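Long-range contacts in cellulase CEL9M (Clostridium cellulolyticum, PDB 1IA6), which probably hydrolyses internal beta-1,4-glucosidic linkages in cellulose and related beta-glucans, as a family 9 glycoside hydrolase: residues S7-D12 with S349-Y354; K11-F16 with G418-L423; Y79-S84 with A426-G431; G296-L301 with K334-Y339. All coordinates share one frame; numbering follows the deposited sequence. Where two conformers were deposited one is given.

Contact 1 of 4, residues S7-D12 with S349-Y354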
loop_
_atom_site.group_PDB
_atom_site.type_symbol
_atom_site.label_atom_id
_atom_site.label_comp_id
_atom_site.label_asym_id
_atom_site.label_seq_id
_atom_site.Cartn_x
_atom_site.Cartn_y
_atom_site.Cartn_z
ATOM N N SER A 7 -19.733 -1.157 0.428
ATOM C CA SER A 7 -19.666 -0.018 -0.477
ATOM C C SER A 7 -19.156 1.246 0.212
ATOM O O SER A 7 -18.253 1.919 -0.296
ATOM C CB SER A 7 -21.051 0.251 -1.074
ATOM O OG SER A 7 -21.014 1.340 -1.978
ATOM N N THR A 8 -19.741 1.570 1.362
ATOM C CA THR A 8 -19.347 2.756 2.109
ATOM C C THR A 8 -17.933 2.601 2.660
ATOM O O THR A 8 -17.163 3.560 2.691
ATOM C CB THR A 8 -20.326 3.034 3.268
ATOM O OG1 THR A 8 -21.630 3.300 2.734
ATOM C CG2 THR A 8 -19.874 4.246 4.076
ATOM N N ALA A 9 -17.589 1.393 3.090
ATOM C CA ALA A 9 -16.252 1.149 3.623
ATOM C C ALA A 9 -15.225 1.382 2.515
ATOM O O ALA A 9 -14.169 1.965 2.751
ATOM C CB ALA A 9 -16.144 -0.276 4.151
ATOM N N LEU A 10 -15.539 0.923 1.306
ATOM C CA LEU A 10 -14.631 1.103 0.179
ATOM C C LEU A 10 -14.390 2.588 -0.072
ATOM O O LEU A 10 -13.245 3.027 -0.178
ATOM C CB LEU A 10 -15.200 0.456 -1.087
ATOM C CG LEU A 10 -14.355 0.656 -2.350
ATOM C CD1 LEU A 10 -12.960 0.061 -2.141
ATOM C CD2 LEU A 10 -15.043 -0.003 -3.536
ATOM N N LYS A 11 -15.471 3.358 -0.164
ATOM C CA LYS A 11 -15.365 4.795 -0.391
ATOM C C LYS A 11 -14.480 5.438 0.670
ATOM O O LYS A 11 -13.600 6.239 0.354
ATOM C CB LYS A 11 -16.743 5.460 -0.348
ATOM C CG LYS A 11 -16.680 6.970 -0.581
ATOM C CD LYS A 11 -18.025 7.658 -0.371
ATOM C CE LYS A 11 -18.420 7.684 1.098
ATOM N NZ LYS A 11 -19.679 8.456 1.325
ATOM N N ASP A 12 -14.721 5.089 1.930
ATOM C CA ASP A 12 -13.932 5.648 3.021
ATOM C C ASP A 12 -12.455 5.275 2.930
ATOM O O ASP A 12 -11.599 6.121 3.138
ATOM C CB ASP A 12 -14.457 5.179 4.381
ATOM C CG ASP A 12 -15.814 5.758 4.728
ATOM O OD1 ASP A 12 -16.202 6.799 4.158
ATOM O OD2 ASP A 12 -16.490 5.170 5.597
ATOM N N SER A 349 -15.541 -0.733 15.001
ATOM C CA SER A 349 -15.083 -0.751 13.623
ATOM C C SER A 349 -13.617 -0.360 13.683
ATOM O O SER A 349 -13.261 0.585 14.385
ATOM C CB SER A 349 -15.834 0.282 12.791
ATOM O OG SER A 349 -15.081 0.625 11.639
ATOM N N TYR A 350 -12.768 -1.082 12.961
ATOM C CA TYR A 350 -11.350 -0.759 12.954
ATOM C C TYR A 350 -10.994 0.228 11.849
ATOM O O TYR A 350 -9.821 0.547 11.629
ATOM C CB TYR A 350 -10.520 -2.038 12.867
ATOM C CG TYR A 350 -10.465 -2.736 14.207
ATOM C CD1 TYR A 350 -9.809 -2.144 15.284
ATOM C CD2 TYR A 350 -11.120 -3.949 14.421
ATOM C CE1 TYR A 350 -9.806 -2.737 16.543
ATOM C CE2 TYR A 350 -11.125 -4.555 15.682
ATOM C CZ TYR A 350 -10.465 -3.942 16.735
ATOM O OH TYR A 350 -10.455 -4.524 17.984
ATOM N N ILE A 351 -12.026 0.714 11.164
ATOM C CA ILE A 351 -11.855 1.724 10.129
ATOM C C ILE A 351 -12.413 3.004 10.747
ATOM O O ILE A 351 -13.602 3.089 11.051
ATOM C CB ILE A 351 -12.655 1.399 8.851
ATOM C CG1 ILE A 351 -12.109 0.129 8.192
ATOM C CG2 ILE A 351 -12.561 2.561 7.874
ATOM C CD1 ILE A 351 -12.887 -0.290 6.959
ATOM N N ILE A 352 -11.555 3.994 10.955
ATOM C CA ILE A 352 -12.000 5.246 11.557
ATOM C C ILE A 352 -13.069 5.936 10.706
ATOM O O ILE A 352 -12.965 5.987 9.482
ATOM C CB ILE A 352 -10.806 6.203 11.770
ATOM C CG1 ILE A 352 -9.844 5.603 12.802
ATOM C CG2 ILE A 352 -11.298 7.574 12.235
ATOM C CD1 ILE A 352 -8.575 6.406 12.995
ATOM N N GLY A 353 -14.105 6.450 11.363
ATOM C CA GLY A 353 -15.164 7.141 10.646
ATOM C C GLY A 353 -16.219 6.248 10.021
ATOM O O GLY A 353 -17.151 6.735 9.375
ATOM N N TYR A 354 -16.071 4.941 10.200
ATOM C CA TYR A 354 -17.028 3.981 9.662
ATOM C C TYR A 354 -17.583 3.127 10.793
ATOM O O TYR A 354 -16.881 2.829 11.755
ATOM C CB TYR A 354 -16.349 3.081 8.616
ATOM C CG TYR A 354 -17.207 1.934 8.123
ATOM C CD1 TYR A 354 -17.397 0.789 8.900
ATOM C CD2 TYR A 354 -17.845 1.999 6.884
ATOM C CE1 TYR A 354 -18.200 -0.259 8.457
ATOM C CE2 TYR A 354 -18.650 0.956 6.432
ATOM C CZ TYR A 354 -18.822 -0.166 7.223
ATOM O OH TYR A 354 -19.622 -1.194 6.784
HETATM O O HOH W 1 -18.381 6.217 6.968
#
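The phenol ring of Tyr354 lies against the helix residues Thr8, Ala9 and Asp12, and two of them meet it at the rim. Asp12 OD2 lies in the ring plane, 3.7 Å from Tyr354 CD2, with its carboxylate turned 78° from the ring, while the methyl Thr8 CG2 reaches the same CD2 at 4.1 Å. Ala9 N comes in obliquely, 3.5 Å from Tyr354 CE2, and Ala9 CB lies 3.6 Å from the same carbon. Tyr354 extends to the helix because CG stands anti to its backbone N (chi1 173°), and its hydroxyl is hydrogen-bonded to the carbonyl of Asp5. Family 9 catalytic modules are built as an (alpha/alpha)6 barrel, and helix 6-15, the first of this chain, receives here a long loop that follows helix 327-341. That loop folds back through a type II turn from Ile351 to Tyr354, with Gly353 at the positive-phi position. A water donates to both Asp12 OD2, at 2.6 Å, and Gly353 O, at 2.8 Å, so that helix carboxylate and turn carbonyl are joined without a direct bond. Ile351 CD1 also touches Ala9 CB, at 4.3 Å, and both side chains pack on Leu341.

Contact 2 of 4, residues K11-F16 with G418-L423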
loop_
_atom_site.group_PDB
_atom_site.type_symbol
_atom_site.label_atom_id
_atom_site.label_comp_id
_atom_site.label_asym_id
_atom_site.label_seq_id
_atom_site.Cartn_x
_atom_site.Cartn_y
_atom_site.Cartn_z
ATOM N N LYS A 11 -15.471 3.358 -0.164
ATOM C CA LYS A 11 -15.365 4.795 -0.391
ATOM C C LYS A 11 -14.480 5.438 0.670
ATOM O O LYS A 11 -13.600 6.239 0.354
ATOM C CB LYS A 11 -16.743 5.460 -0.348
ATOM C CG LYS A 11 -16.680 6.970 -0.581
ATOM C CD LYS A 11 -18.025 7.658 -0.371
ATOM C CE LYS A 11 -18.420 7.684 1.098
ATOM N NZ LYS A 11 -19.679 8.456 1.325
ATOM N N ASP A 12 -14.721 5.089 1.930
ATOM C CA ASP A 12 -13.932 5.648 3.021
ATOM C C ASP A 12 -12.455 5.275 2.930
ATOM O O ASP A 12 -11.599 6.121 3.138
ATOM C CB ASP A 12 -14.457 5.179 4.381
ATOM C CG ASP A 12 -15.814 5.758 4.728
ATOM O OD1 ASP A 12 -16.202 6.799 4.158
ATOM O OD2 ASP A 12 -16.490 5.170 5.597
ATOM N N SER A 13 -12.163 4.011 2.622
ATOM C CA SER A 13 -10.778 3.542 2.543
ATOM C C SER A 13 -9.970 4.261 1.465
ATOM O O SER A 13 -8.750 4.400 1.578
ATOM C CB SER A 13 -10.739 2.023 2.317
ATOM O OG SER A 13 -11.252 1.665 1.047
ATOM N N ILE A 14 -10.652 4.721 0.422
ATOM C CA ILE A 14 -9.989 5.447 -0.659
ATOM C C ILE A 14 -9.786 6.900 -0.233
ATOM O O ILE A 14 -8.744 7.496 -0.493
ATOM C CB ILE A 14 -10.835 5.419 -1.942
ATOM C CG1 ILE A 14 -10.966 3.978 -2.442
ATOM C CG2 ILE A 14 -10.207 6.321 -3.004
ATOM C CD1 ILE A 14 -12.024 3.800 -3.519
ATOM N N ILE A 15 -10.796 7.459 0.428
ATOM C CA ILE A 15 -10.750 8.838 0.907
ATOM C C ILE A 15 -9.591 9.072 1.875
ATOM O O ILE A 15 -9.005 10.157 1.905
ATOM C CB ILE A 15 -12.085 9.210 1.596
ATOM C CG1 ILE A 15 -13.121 9.580 0.531
ATOM C CG2 ILE A 15 -11.880 10.339 2.593
ATOM C CD1 ILE A 15 -14.551 9.649 1.064
ATOM N N PHE A 16 -9.265 8.053 2.660
ATOM C CA PHE A 16 -8.171 8.142 3.625
ATOM C C PHE A 16 -6.900 8.766 3.051
ATOM O O PHE A 16 -6.267 9.599 3.692
ATOM C CB PHE A 16 -7.818 6.749 4.156
ATOM C CG PHE A 16 -6.478 6.687 4.831
ATOM C CD1 PHE A 16 -6.284 7.268 6.078
ATOM C CD2 PHE A 16 -5.393 6.083 4.196
ATOM C CE1 PHE A 16 -5.032 7.253 6.685
ATOM C CE2 PHE A 16 -4.139 6.063 4.795
ATOM C CZ PHE A 16 -3.956 6.648 6.040
ATOM N N GLY A 418 -3.923 -2.478 1.088
ATOM C CA GLY A 418 -4.520 -3.801 1.065
ATOM C C GLY A 418 -5.996 -3.800 1.418
ATOM O O GLY A 418 -6.746 -4.661 0.954
ATOM N N LEU A 419 -6.414 -2.842 2.240
ATOM C CA LEU A 419 -7.815 -2.739 2.644
ATOM C C LEU A 419 -8.675 -2.386 1.443
ATOM O O LEU A 419 -9.734 -2.977 1.232
ATOM C CB LEU A 419 -7.994 -1.672 3.729
ATOM C CG LEU A 419 -9.441 -1.424 4.180
ATOM C CD1 LEU A 419 -10.011 -2.692 4.815
ATOM C CD2 LEU A 419 -9.489 -0.275 5.163
ATOM N N VAL A 420 -8.228 -1.412 0.658
ATOM C CA VAL A 420 -8.984 -1.017 -0.524
ATOM C C VAL A 420 -9.198 -2.233 -1.421
ATOM O O VAL A 420 -10.308 -2.481 -1.892
ATOM C CB VAL A 420 -8.250 0.074 -1.331
ATOM C CG1 VAL A 420 -9.014 0.372 -2.614
ATOM C CG2 VAL A 420 -8.119 1.336 -0.497
ATOM N N GLY A 421 -8.132 -2.996 -1.643
ATOM C CA GLY A 421 -8.221 -4.176 -2.487
ATOM C C GLY A 421 -9.195 -5.239 -2.005
ATOM O O GLY A 421 -10.016 -5.729 -2.781
ATOM N N VAL A 422 -9.115 -5.606 -0.728
ATOM C CA VAL A 422 -10.010 -6.628 -0.200
ATOM C C VAL A 422 -11.467 -6.162 -0.215
ATOM O O VAL A 422 -12.370 -6.952 -0.490
ATOM C CB VAL A 422 -9.600 -7.072 1.241
ATOM C CG1 VAL A 422 -9.924 -5.994 2.257
ATOM C CG2 VAL A 422 -10.301 -8.382 1.594
ATOM N N LEU A 423 -11.703 -4.885 0.074
ATOM C CA LEU A 423 -13.068 -4.367 0.054
ATOM C C LEU A 423 -13.620 -4.392 -1.373
ATOM O O LEU A 423 -14.794 -4.699 -1.590
ATOM C CB LEU A 423 -13.112 -2.948 0.626
ATOM C CG LEU A 423 -12.977 -2.879 2.152
ATOM C CD1 LEU A 423 -12.893 -1.434 2.617
ATOM C CD2 LEU A 423 -14.176 -3.575 2.792
#
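Ser13 faces Leu419, Val420 and Leu423 where helix 6-15 runs against helix 413-429. The two short helical segments are nearly antiparallel, 157° between their directions, with their axes 9.1 Å apart at the closest point. Packing is densest around Ser13, where Ser13 CA lies 5.8 Å from Val420 CA. Its OG sits 3.5 Å from the methyl Val420 CG2 and 3.8 Å from Leu423 CD1, while its CB meets Leu419 CD2 at 3.9 Å. Three aliphatic side chains from about one turn of the partner thus meet one small polar residue from the side of helix 413-429. The neighbouring part is looser: Ile14 and Val420 cross at about a right angle and touch through Ile14 CG1 and Val420 CG1, 4.1 Å apart. On the outer side of the first helix, Lys11 points away from the partner and is exposed. This joins the first and last helices of the chain within the alpha barrel. The chi1 of Ser13, 67°, sets OG between the backbone N and the carbonyl carbon, and OG hydrogen-bonds to the carbonyl of Leu10, with a weak bond to Ala9 O. Asn416 donates its side-chain amide to Ser13 O. With its hydroxyl engaged by its own helix, buried Ser13 can meet the aliphatic groups by van der Waals contact, and no hydrogen bond crosses between the two segments.

Contact 3 of 4, residues Y79-S84 with A426-G431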
loop_
_atom_site.group_PDB
_atom_site.type_symbol
_atom_site.label_atom_id
_atom_site.label_comp_id
_atom_site.label_asym_id
_atom_site.label_seq_id
_atom_site.Cartn_x
_atom_site.Cartn_y
_atom_site.Cartn_z
ATOM N N TYR A 79 -7.311 -2.733 -11.238
ATOM C CA TYR A 79 -7.150 -3.595 -12.402
ATOM C C TYR A 79 -7.958 -4.887 -12.300
ATOM O O TYR A 79 -8.608 -5.299 -13.261
ATOM C CB TYR A 79 -5.670 -3.943 -12.593
ATOM C CG TYR A 79 -5.394 -4.808 -13.807
ATOM C CD1 TYR A 79 -5.390 -4.263 -15.090
ATOM C CD2 TYR A 79 -5.141 -6.171 -13.669
ATOM C CE1 TYR A 79 -5.137 -5.058 -16.209
ATOM C CE2 TYR A 79 -4.889 -6.974 -14.778
ATOM C CZ TYR A 79 -4.887 -6.411 -16.042
ATOM O OH TYR A 79 -4.623 -7.200 -17.137
ATOM N N GLU A 80 -7.920 -5.524 -11.134
ATOM C CA GLU A 80 -8.626 -6.789 -10.928
ATOM C C GLU A 80 -10.113 -6.668 -10.601
ATOM O O GLU A 80 -10.900 -7.540 -10.972
ATOM C CB GLU A 80 -7.959 -7.590 -9.806
ATOM C CG GLU A 80 -6.490 -7.936 -10.030
ATOM C CD GLU A 80 -6.272 -9.007 -11.090
ATOM O OE1 GLU A 80 -7.246 -9.677 -11.493
ATOM O OE2 GLU A 80 -5.111 -9.190 -11.508
ATOM N N PHE A 81 -10.496 -5.605 -9.897
ATOM C CA PHE A 81 -11.890 -5.427 -9.497
ATOM C C PHE A 81 -12.497 -4.107 -9.963
ATOM O O PHE A 81 -13.256 -3.475 -9.230
ATOM C CB PHE A 81 -12.005 -5.521 -7.969
ATOM C CG PHE A 81 -11.442 -6.792 -7.392
ATOM C CD1 PHE A 81 -12.003 -8.027 -7.708
ATOM C CD2 PHE A 81 -10.343 -6.755 -6.535
ATOM C CE1 PHE A 81 -11.477 -9.210 -7.181
ATOM C CE2 PHE A 81 -9.810 -7.933 -6.002
ATOM C CZ PHE A 81 -10.380 -9.161 -6.328
ATOM N N LYS A 82 -12.180 -3.708 -11.189
ATOM C CA LYS A 82 -12.683 -2.459 -11.741
ATOM C C LYS A 82 -14.193 -2.280 -11.601
ATOM O O LYS A 82 -14.663 -1.180 -11.305
ATOM C CB LYS A 82 -12.292 -2.345 -13.215
ATOM C CG LYS A 82 -12.810 -1.090 -13.891
ATOM C CD LYS A 82 -12.394 -1.046 -15.350
ATOM C CE LYS A 82 -13.119 0.064 -16.094
ATOM N NZ LYS A 82 -12.917 1.378 -15.433
ATOM N N GLU A 83 -14.947 -3.354 -11.819
ATOM C CA GLU A 83 -16.406 -3.303 -11.725
ATOM C C GLU A 83 -16.879 -2.799 -10.371
ATOM O O GLU A 83 -17.865 -2.066 -10.281
ATOM C CB GLU A 83 -17.013 -4.689 -11.978
ATOM C CG GLU A 83 -16.846 -5.213 -13.396
ATOM C CD GLU A 83 -15.393 -5.331 -13.814
ATOM O OE1 GLU A 83 -14.605 -5.964 -13.076
ATOM O OE2 GLU A 83 -15.042 -4.792 -14.887
ATOM N N SER A 84 -16.178 -3.199 -9.316
ATOM C CA SER A 84 -16.539 -2.784 -7.965
ATOM C C SER A 84 -16.427 -1.279 -7.788
ATOM O O SER A 84 -17.247 -0.671 -7.103
ATOM C CB SER A 84 -15.651 -3.485 -6.934
ATOM O OG SER A 84 -15.823 -4.887 -6.999
ATOM N N ALA A 426 -14.539 -7.851 -1.945
ATOM C CA ALA A 426 -15.710 -8.239 -1.164
ATOM C C ALA A 426 -16.986 -7.846 -1.899
ATOM O O ALA A 426 -17.959 -8.600 -1.928
ATOM C CB ALA A 426 -15.673 -7.573 0.207
ATOM N N ILE A 427 -16.976 -6.658 -2.490
ATOM C CA ILE A 427 -18.134 -6.173 -3.225
ATOM C C ILE A 427 -18.469 -7.102 -4.386
ATOM O O ILE A 427 -19.640 -7.336 -4.684
ATOM C CB ILE A 427 -17.883 -4.737 -3.742
ATOM C CG1 ILE A 427 -17.869 -3.771 -2.552
ATOM C CG2 ILE A 427 -18.955 -4.334 -4.746
ATOM C CD1 ILE A 427 -17.477 -2.356 -2.898
ATOM N N LYS A 428 -17.440 -7.643 -5.026
ATOM C CA LYS A 428 -17.630 -8.543 -6.157
ATOM C C LYS A 428 -18.203 -9.903 -5.766
ATOM O O LYS A 428 -19.131 -10.398 -6.400
ATOM C CB LYS A 428 -16.299 -8.754 -6.888
ATOM C CG LYS A 428 -16.357 -9.790 -8.003
ATOM C CD LYS A 428 -14.995 -9.997 -8.641
ATOM C CE LYS A 428 -15.030 -11.117 -9.672
ATOM N NZ LYS A 428 -16.029 -10.860 -10.749
ATOM N N PHE A 429 -17.658 -10.496 -4.712
ATOM C CA PHE A 429 -18.086 -11.819 -4.273
ATOM C C PHE A 429 -19.241 -11.889 -3.284
ATOM O O PHE A 429 -20.030 -12.834 -3.321
ATOM C CB PHE A 429 -16.890 -12.566 -3.687
ATOM C CG PHE A 429 -15.855 -12.937 -4.702
ATOM C CD1 PHE A 429 -16.093 -13.961 -5.612
ATOM C CD2 PHE A 429 -14.640 -12.270 -4.748
ATOM C CE1 PHE A 429 -15.131 -14.316 -6.552
ATOM C CE2 PHE A 429 -13.671 -12.615 -5.683
ATOM C CZ PHE A 429 -13.915 -13.640 -6.587
ATOM N N PHE A 430 -19.349 -10.901 -2.404
ATOM C CA PHE A 430 -20.403 -10.912 -1.397
ATOM C C PHE A 430 -21.388 -9.761 -1.534
ATOM O O PHE A 430 -22.503 -9.829 -1.020
ATOM C CB PHE A 430 -19.774 -10.878 -0.003
ATOM C CG PHE A 430 -18.537 -11.722 0.123
ATOM C CD1 PHE A 430 -18.585 -13.093 -0.101
ATOM C CD2 PHE A 430 -17.318 -11.138 0.446
ATOM C CE1 PHE A 430 -17.434 -13.871 -0.007
ATOM C CE2 PHE A 430 -16.159 -11.907 0.543
ATOM C CZ PHE A 430 -16.218 -13.275 0.316
ATOM N N GLY A 431 -20.966 -8.703 -2.221
ATOM C CA GLY A 431 -21.820 -7.541 -2.403
ATOM C C GLY A 431 -23.130 -7.857 -3.096
ATOM O O GLY A 431 -24.194 -7.635 -2.480
#
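Ser84 and Ile427 bring the backbones together, their CA atoms 6.0 Å apart, just past a break at Phe81 where one helix ends and the next begins. Phe81 leaves helical geometry after helix 64-80 and takes the N-cap position of helix 82-87, its carbonyl accepting from Ser84 N. In the alpha barrel of family 9 this junction is met by the C-terminal end of helix 413-429. The side chain of Ser84 packs on that helix through OG, 3.9 Å from Ile427 CB and likewise 3.9 Å from Lys428 CB; the hydroxyl itself is hydrogen-bonded to the carbonyl of Ala424, one turn earlier. The butyl chain of Lys428 starts with CG anti to the backbone N (chi1 174°) and crosses Phe81 at about a right angle. Its CD reaches the edge of the Phe81 ring, 3.7 Å from CD1, and also lies over the face of the Phe429 ring, offset toward the rim. The two rings approach obliquely, Phe81 CE1 to Phe429 CE2 at 4.3 Å. Val319 of helix 306-323 also packs on Phe81, and one face of the Phe81 ring is covered by Glu80 CB, which sits over its centre 4.1 Å above the plane.

Contact 4 of 4, residues G296-L301 with K334-Y339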
loop_
_atom_site.group_PDB
_atom_site.type_symbol
_atom_site.label_atom_id
_atom_site.label_comp_id
_atom_site.label_asym_id
_atom_site.label_seq_id
_atom_site.Cartn_x
_atom_site.Cartn_y
_atom_site.Cartn_z
ATOM N N GLY A 296 -11.857 -14.376 18.726
ATOM C CA GLY A 296 -12.800 -13.635 17.905
ATOM C C GLY A 296 -12.811 -13.997 16.429
ATOM O O GLY A 296 -13.661 -13.518 15.684
ATOM N N GLY A 297 -11.864 -14.825 15.994
ATOM C CA GLY A 297 -11.834 -15.235 14.598
ATOM C C GLY A 297 -10.827 -14.538 13.698
ATOM O O GLY A 297 -10.757 -14.825 12.501
ATOM N N LEU A 298 -10.042 -13.628 14.260
ATOM C CA LEU A 298 -9.044 -12.901 13.479
ATOM C C LEU A 298 -7.767 -13.708 13.275
ATOM O O LEU A 298 -7.257 -14.313 14.216
ATOM C CB LEU A 298 -8.682 -11.587 14.182
ATOM C CG LEU A 298 -7.482 -10.798 13.647
ATOM C CD1 LEU A 298 -7.793 -10.261 12.255
ATOM C CD2 LEU A 298 -7.164 -9.647 14.598
ATOM N N LYS A 299 -7.262 -13.726 12.046
ATOM C CA LYS A 299 -6.005 -14.411 11.757
ATOM C C LYS A 299 -4.939 -13.421 12.211
ATOM O O LYS A 299 -4.827 -12.318 11.669
ATOM C CB LYS A 299 -5.875 -14.694 10.259
ATOM C CG LYS A 299 -6.801 -15.791 9.764
ATOM C CD LYS A 299 -6.404 -17.131 10.360
ATOM C CE LYS A 299 -7.345 -18.240 9.925
ATOM N NZ LYS A 299 -6.936 -19.543 10.521
ATOM N N TRP A 300 -4.160 -13.829 13.207
ATOM C CA TRP A 300 -3.133 -12.991 13.818
ATOM C C TRP A 300 -1.737 -13.437 13.393
ATOM O O TRP A 300 -1.194 -14.392 13.947
ATOM C CB TRP A 300 -3.277 -13.105 15.342
ATOM C CG TRP A 300 -2.719 -11.972 16.140
ATOM C CD1 TRP A 300 -3.364 -10.823 16.496
ATOM C CD2 TRP A 300 -1.414 -11.894 16.719
ATOM N NE1 TRP A 300 -2.542 -10.036 17.265
ATOM C CE2 TRP A 300 -1.338 -10.670 17.417
ATOM C CE3 TRP A 300 -0.299 -12.741 16.716
ATOM C CZ2 TRP A 300 -0.191 -10.271 18.109
ATOM C CZ3 TRP A 300 0.842 -12.345 17.404
ATOM C CH2 TRP A 300 0.884 -11.120 18.090
ATOM N N LEU A 301 -1.149 -12.746 12.421
ATOM C CA LEU A 301 0.178 -13.112 11.933
ATOM C C LEU A 301 1.305 -12.632 12.843
ATOM O O LEU A 301 2.236 -13.383 13.144
ATOM C CB LEU A 301 0.396 -12.548 10.527
ATOM C CG LEU A 301 1.736 -12.918 9.882
ATOM C CD1 LEU A 301 1.772 -14.424 9.613
ATOM C CD2 LEU A 301 1.915 -12.139 8.578
ATOM N N LYS A 334 -13.942 -13.415 3.913
ATOM C CA LYS A 334 -15.113 -12.693 4.384
ATOM C C LYS A 334 -15.090 -12.492 5.893
ATOM O O LYS A 334 -15.499 -11.445 6.382
ATOM C CB LYS A 334 -16.398 -13.421 3.986
ATOM C CG LYS A 334 -17.650 -12.593 4.228
ATOM C CD LYS A 334 -18.905 -13.327 3.774
ATOM C CE LYS A 334 -20.118 -12.409 3.796
ATOM N NZ LYS A 334 -20.436 -11.912 5.160
ATOM N N LYS A 335 -14.613 -13.489 6.631
ATOM C CA LYS A 335 -14.555 -13.371 8.083
ATOM C C LYS A 335 -13.569 -12.291 8.520
ATOM O O LYS A 335 -13.826 -11.558 9.474
ATOM C CB LYS A 335 -14.183 -14.712 8.717
ATOM C CG LYS A 335 -15.286 -15.761 8.617
ATOM C CD LYS A 335 -14.936 -17.019 9.400
ATOM C CE LYS A 335 -16.062 -18.043 9.341
ATOM N NZ LYS A 335 -15.739 -19.255 10.148
ATOM N N GLN A 336 -12.444 -12.186 7.819
ATOM C CA GLN A 336 -11.446 -11.177 8.163
ATOM C C GLN A 336 -11.985 -9.781 7.893
ATOM O O GLN A 336 -11.817 -8.873 8.707
ATOM C CB GLN A 336 -10.160 -11.400 7.367
ATOM C CG GLN A 336 -9.570 -12.779 7.572
ATOM C CD GLN A 336 -9.482 -13.148 9.041
ATOM O OE1 GLN A 336 -8.705 -12.563 9.800
ATOM N NE2 GLN A 336 -10.293 -14.114 9.452
ATOM N N VAL A 337 -12.635 -9.611 6.748
ATOM C CA VAL A 337 -13.198 -8.315 6.397
ATOM C C VAL A 337 -14.291 -7.917 7.378
ATOM O O VAL A 337 -14.306 -6.791 7.879
ATOM C CB VAL A 337 -13.804 -8.324 4.980
ATOM C CG1 VAL A 337 -14.487 -6.998 4.702
ATOM C CG2 VAL A 337 -12.718 -8.578 3.953
ATOM N N ASP A 338 -15.208 -8.839 7.655
ATOM C CA ASP A 338 -16.301 -8.545 8.576
ATOM C C ASP A 338 -15.795 -8.220 9.976
ATOM O O ASP A 338 -16.395 -7.412 10.683
ATOM C CB ASP A 338 -17.294 -9.712 8.625
ATOM C CG ASP A 338 -18.052 -9.882 7.317
ATOM O OD1 ASP A 338 -17.987 -8.969 6.468
ATOM O OD2 ASP A 338 -18.718 -10.921 7.139
ATOM N N TYR A 339 -14.687 -8.839 10.369
ATOM C CA TYR A 339 -14.100 -8.582 11.681
ATOM C C TYR A 339 -13.646 -7.125 11.732
ATOM O O TYR A 339 -13.907 -6.411 12.702
ATOM C CB TYR A 339 -12.914 -9.523 11.920
ATOM C CG TYR A 339 -12.259 -9.377 13.279
ATOM C CD1 TYR A 339 -11.423 -8.297 13.560
ATOM C CD2 TYR A 339 -12.473 -10.323 14.283
ATOM C CE1 TYR A 339 -10.812 -8.161 14.807
ATOM C CE2 TYR A 339 -11.866 -10.198 15.535
ATOM C CZ TYR A 339 -11.038 -9.115 15.790
ATOM O OH TYR A 339 -10.431 -8.982 17.020
#
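Gln336 meets the backbone of Gly297 and Lys299 because its chain leaves the helix with CG beside the backbone N and then bends at chi2 (-48°), carrying CD toward the loop. Tyr339, one turn on, has CG anti to its backbone N (chi1 -178°) and lays its ring against Leu298. The amide of Gln336 grips the loop at two points: NE2 donates to Gly297 O at 3.2 Å, with the acceptor close to the amide plane, and OE1 accepts from Lys299 N at 2.9 Å, the N-H pointing almost straight at it. One side-chain amide thus pairs with a carbonyl and an N-H on the two sides of Leu298. Having both a donor and an acceptor partner settles which way round the amide sits. Segment 296-301 belongs to the connection between helices 274-289 and 306-323 of the barrel, and here it is pinned to helix 327-341. Leu298 and Tyr339 cross at about a right angle, and Leu298 CB makes a CH-pi contact 3.8 Å from the Tyr339 ring centroid, 14° off the ring normal. Leu298 CD2 adds a contact with the ring, 3.9 Å from Tyr339 CE1, while Leu298 CD1 lies 3.5 Å from Gln336 OE1. The carbonyl Gly296 O lies at the ring edge, in plane, 3.7 Å from Tyr339 CD2. Both ends of the Asp397 carboxylate are used nearby: OD1 accepts from the Tyr339 hydroxyl and OD2 from Gly296 N.

Overall arrangement
The chain begins with helix 6-15, which serves two contacts: contact 1 closes a loop from it to the segment 349-354, and contact 2 a longer one to helix 413-429. From the junction of helices 64-80 and 82-87, contact 3 reaches the end of helix 413-429, so its loop crosses those of contacts 1 and 2. Contact 4, between 296-301 and helix 327-341, is local and falls within all three. Helix 413-429 is the common seam: Leu419 CD2 meets Ile351 CD1, Ile427 CD1 meets Leu10 CD2, and Val422 CG2 meets Val337 CG2. The two ends of the barrel's chain are thus tied to each other and to intervening helices and loops.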